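Local coordinates for MP-4 (Mucuna pruriens, PDB 5DSS), which probably acts as a Kunitz-type protease inhibitor and contributes indirectly, through cross-reactive antibodies, to the neutralization of snake venom by the seeds, at residues L60-N65 with L80-T85. Sequence-based numbering, arbitrary orientation.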
loop_
_atom_site.group_PDB
_atom_site.type_symbol
_atom_site.label_atom_id
_atom_site.label_comp_id
_atom_site.label_asym_id
_atom_site.label_seq_id
_atom_site.Cartn_x
_atom_site.Cartn_y
_atom_site.Cartn_z
ATOM N N LEU A 60 4.350 -9.993 1.464
ATOM C CA LEU A 60 3.191 -10.696 0.917
ATOM C C LEU A 60 2.729 -10.063 -0.412
ATOM O O LEU A 60 2.690 -8.822 -0.534
ATOM C CB LEU A 60 2.036 -10.613 1.934
ATOM C CG LEU A 60 1.611 -11.664 2.963
ATOM C CD1 LEU A 60 2.616 -11.845 4.092
ATOM C CD2 LEU A 60 0.274 -11.238 3.543
ATOM N N PRO A 61 2.348 -10.905 -1.394
ATOM C CA PRO A 61 1.886 -10.408 -2.700
ATOM C C PRO A 61 0.827 -9.308 -2.584
ATOM O O PRO A 61 0.089 -9.270 -1.591
ATOM C CB PRO A 61 1.290 -11.658 -3.358
ATOM C CG PRO A 61 2.050 -12.786 -2.759
ATOM C CD PRO A 61 2.300 -12.379 -1.327
ATOM N N VAL A 62 0.765 -8.433 -3.587
ATOM C CA VAL A 62 -0.081 -7.256 -3.558
ATOM C C VAL A 62 -0.909 -7.131 -4.842
ATOM O O VAL A 62 -0.368 -6.834 -5.928
ATOM C CB VAL A 62 0.866 -6.025 -3.418
ATOM C CG1 VAL A 62 0.095 -4.791 -2.959
ATOM C CG2 VAL A 62 2.033 -6.309 -2.472
ATOM N N LYS A 63 -2.220 -7.334 -4.727
ATOM C CA LYS A 63 -3.094 -7.315 -5.905
ATOM C C LYS A 63 -3.776 -5.982 -6.253
ATOM O O LYS A 63 -4.815 -5.627 -5.715
ATOM C CB LYS A 63 -4.133 -8.428 -5.813
ATOM C CG LYS A 63 -3.897 -9.596 -6.757
ATOM C CD LYS A 63 -4.910 -10.698 -6.449
ATOM C CE LYS A 63 -4.947 -11.812 -7.480
ATOM N NZ LYS A 63 -3.748 -12.697 -7.486
ATOM N N PHE A 64 -3.200 -5.273 -7.217
ATOM C CA PHE A 64 -3.774 -4.024 -7.682
ATOM C C PHE A 64 -4.886 -4.278 -8.723
ATOM O O PHE A 64 -4.627 -4.276 -9.928
ATOM C CB PHE A 64 -2.680 -3.143 -8.305
ATOM C CG PHE A 64 -1.648 -2.620 -7.322
ATOM C CD1 PHE A 64 -0.676 -3.451 -6.782
ATOM C CD2 PHE A 64 -1.614 -1.265 -6.995
ATOM C CE1 PHE A 64 0.280 -2.950 -5.903
ATOM C CE2 PHE A 64 -0.665 -0.759 -6.126
ATOM C CZ PHE A 64 0.280 -1.603 -5.576
ATOM N N ASN A 65 -6.124 -4.494 -8.264
ATOM C CA ASN A 65 -7.298 -4.546 -9.154
ATOM C C ASN A 65 -8.059 -3.238 -8.991
ATOM O O ASN A 65 -8.101 -2.701 -7.886
ATOM C CB ASN A 65 -8.276 -5.668 -8.745
ATOM C CG ASN A 65 -7.596 -6.885 -8.139
ATOM O OD1 ASN A 65 -6.570 -7.342 -8.628
ATOM N ND2 ASN A 65 -8.187 -7.430 -7.074
ATOM N N LEU A 80 -7.996 2.114 -7.913
ATOM C CA LEU A 80 -7.968 0.679 -7.615
ATOM C C LEU A 80 -8.029 0.325 -6.167
ATOM O O LEU A 80 -7.724 1.143 -5.297
ATOM C CB LEU A 80 -6.824 -0.076 -8.269
ATOM C CG LEU A 80 -5.430 0.506 -8.394
ATOM C CD1 LEU A 80 -4.610 0.280 -7.136
ATOM C CD2 LEU A 80 -4.863 -0.235 -9.591
ATOM N N ASN A 81 -8.390 -0.922 -5.911
ATOM C CA ASN A 81 -8.401 -1.405 -4.548
ATOM C C ASN A 81 -7.383 -2.499 -4.362
ATOM O O ASN A 81 -7.369 -3.540 -5.051
ATOM C CB ASN A 81 -9.806 -1.772 -4.071
ATOM C CG ASN A 81 -10.523 -0.570 -3.502
ATOM O OD1 ASN A 81 -10.398 -0.266 -2.306
ATOM N ND2 ASN A 81 -11.240 0.163 -4.364
ATOM N N ILE A 82 -6.513 -2.237 -3.410
ATOM C CA ILE A 82 -5.420 -3.120 -3.193
ATOM C C ILE A 82 -5.628 -3.985 -1.930
ATOM O O ILE A 82 -6.342 -3.607 -0.981
ATOM C CB ILE A 82 -4.109 -2.289 -3.247
ATOM C CG1 ILE A 82 -2.923 -3.134 -2.823
ATOM C CG2 ILE A 82 -4.253 -0.971 -2.493
ATOM C CD1 ILE A 82 -2.560 -4.117 -3.919
ATOM N N GLU A 83 -5.034 -5.176 -1.971
ATOM C CA GLU A 83 -5.111 -6.157 -0.902
ATOM C C GLU A 83 -3.961 -7.163 -1.060
ATOM O O GLU A 83 -3.432 -7.370 -2.163
ATOM C CB GLU A 83 -6.413 -6.928 -1.037
ATOM C CG GLU A 83 -7.508 -6.216 -1.816
ATOM C CD GLU A 83 -8.762 -7.049 -1.903
ATOM O OE1 GLU A 83 -8.667 -8.151 -2.485
ATOM O OE2 GLU A 83 -9.825 -6.604 -1.399
ATOM N N PHE A 84 -3.582 -7.796 0.050
ATOM C CA PHE A 84 -2.566 -8.863 0.047
ATOM C C PHE A 84 -3.232 -10.107 -0.511
ATOM O O PHE A 84 -4.449 -10.139 -0.713
ATOM C CB PHE A 84 -2.072 -9.185 1.463
ATOM C CG PHE A 84 -1.038 -8.243 1.986
ATOM C CD1 PHE A 84 0.225 -8.198 1.426
ATOM C CD2 PHE A 84 -1.307 -7.421 3.059
ATOM C CE1 PHE A 84 1.205 -7.347 1.939
ATOM C CE2 PHE A 84 -0.345 -6.572 3.562
ATOM C CZ PHE A 84 0.914 -6.529 3.006
ATOM N N THR A 85 -2.425 -11.140 -0.720
ATOM C CA THR A 85 -2.896 -12.390 -1.301
ATOM C C THR A 85 -3.413 -13.427 -0.307
ATOM O O THR A 85 -3.999 -14.422 -0.735
ATOM C CB THR A 85 -1.789 -13.002 -2.137
ATOM O OG1 THR A 85 -1.464 -12.084 -3.182
ATOM C CG2 THR A 85 -2.223 -14.318 -2.729
#
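I82 and F64 come together with CG1 of I82 anti to its backbone N (chi1 172°) and CG of F64 anti to its own carbonyl carbon. The two side chains lie side by side, pointing the same way, and the turn about CG1 of I82 (chi2 74°) brings methyl CD1 over one face of the F64 ring, 3.7 Å from its centroid and displaced toward the rim, in a CH-pi contact. L80 adds its CD1 obliquely against the same ring, 3.4 Å from F64 CD2, and I74 also touches this phenyl group. At the other end L60 meets F84 almost at right angles: CD2 of L60 lies over the F84 ring, 4.0 Å from the centroid, whereas the carbonyl O of L60 approaches the edge in the ring plane, 3.2 Å from F84 CE1. W96 packs edge-to-face with F84, and L37 of strand 35-37 closes on both F84 and L60.

The backbones of 60-65 and 80-85 run roughly antiparallel. Between the two aromatic clusters the amide N of K63 donates to O of E83 at 2.8 Å in a nearly straight bond. Past F64, on the L80 side, N of N81 reaches O of N65 at 2.7 Å, forming an antiparallel hydrogen-bonded pair. At the L60 and F84 end a weak bond runs from N of T85 to O of P61, and that oxygen also receives the CA-H of F84 at 3.1 Å. An inverse gamma turn centred on F64 bends segment 60-65 between the two stronger bonds. CB of E83 points away from 60-65, and its carboxylate forms a salt bridge with R67.

In this fold, consistent with the beta-trefoil of Kunitz-type inhibitors, the contact ties strand 62-63 to the irregular segment 80-85. Its chemistry implies joining by a few separate backbone bonds and one methyl over a face of each phenyl ring, with the E83 charge probably balanced largely outside the two segments.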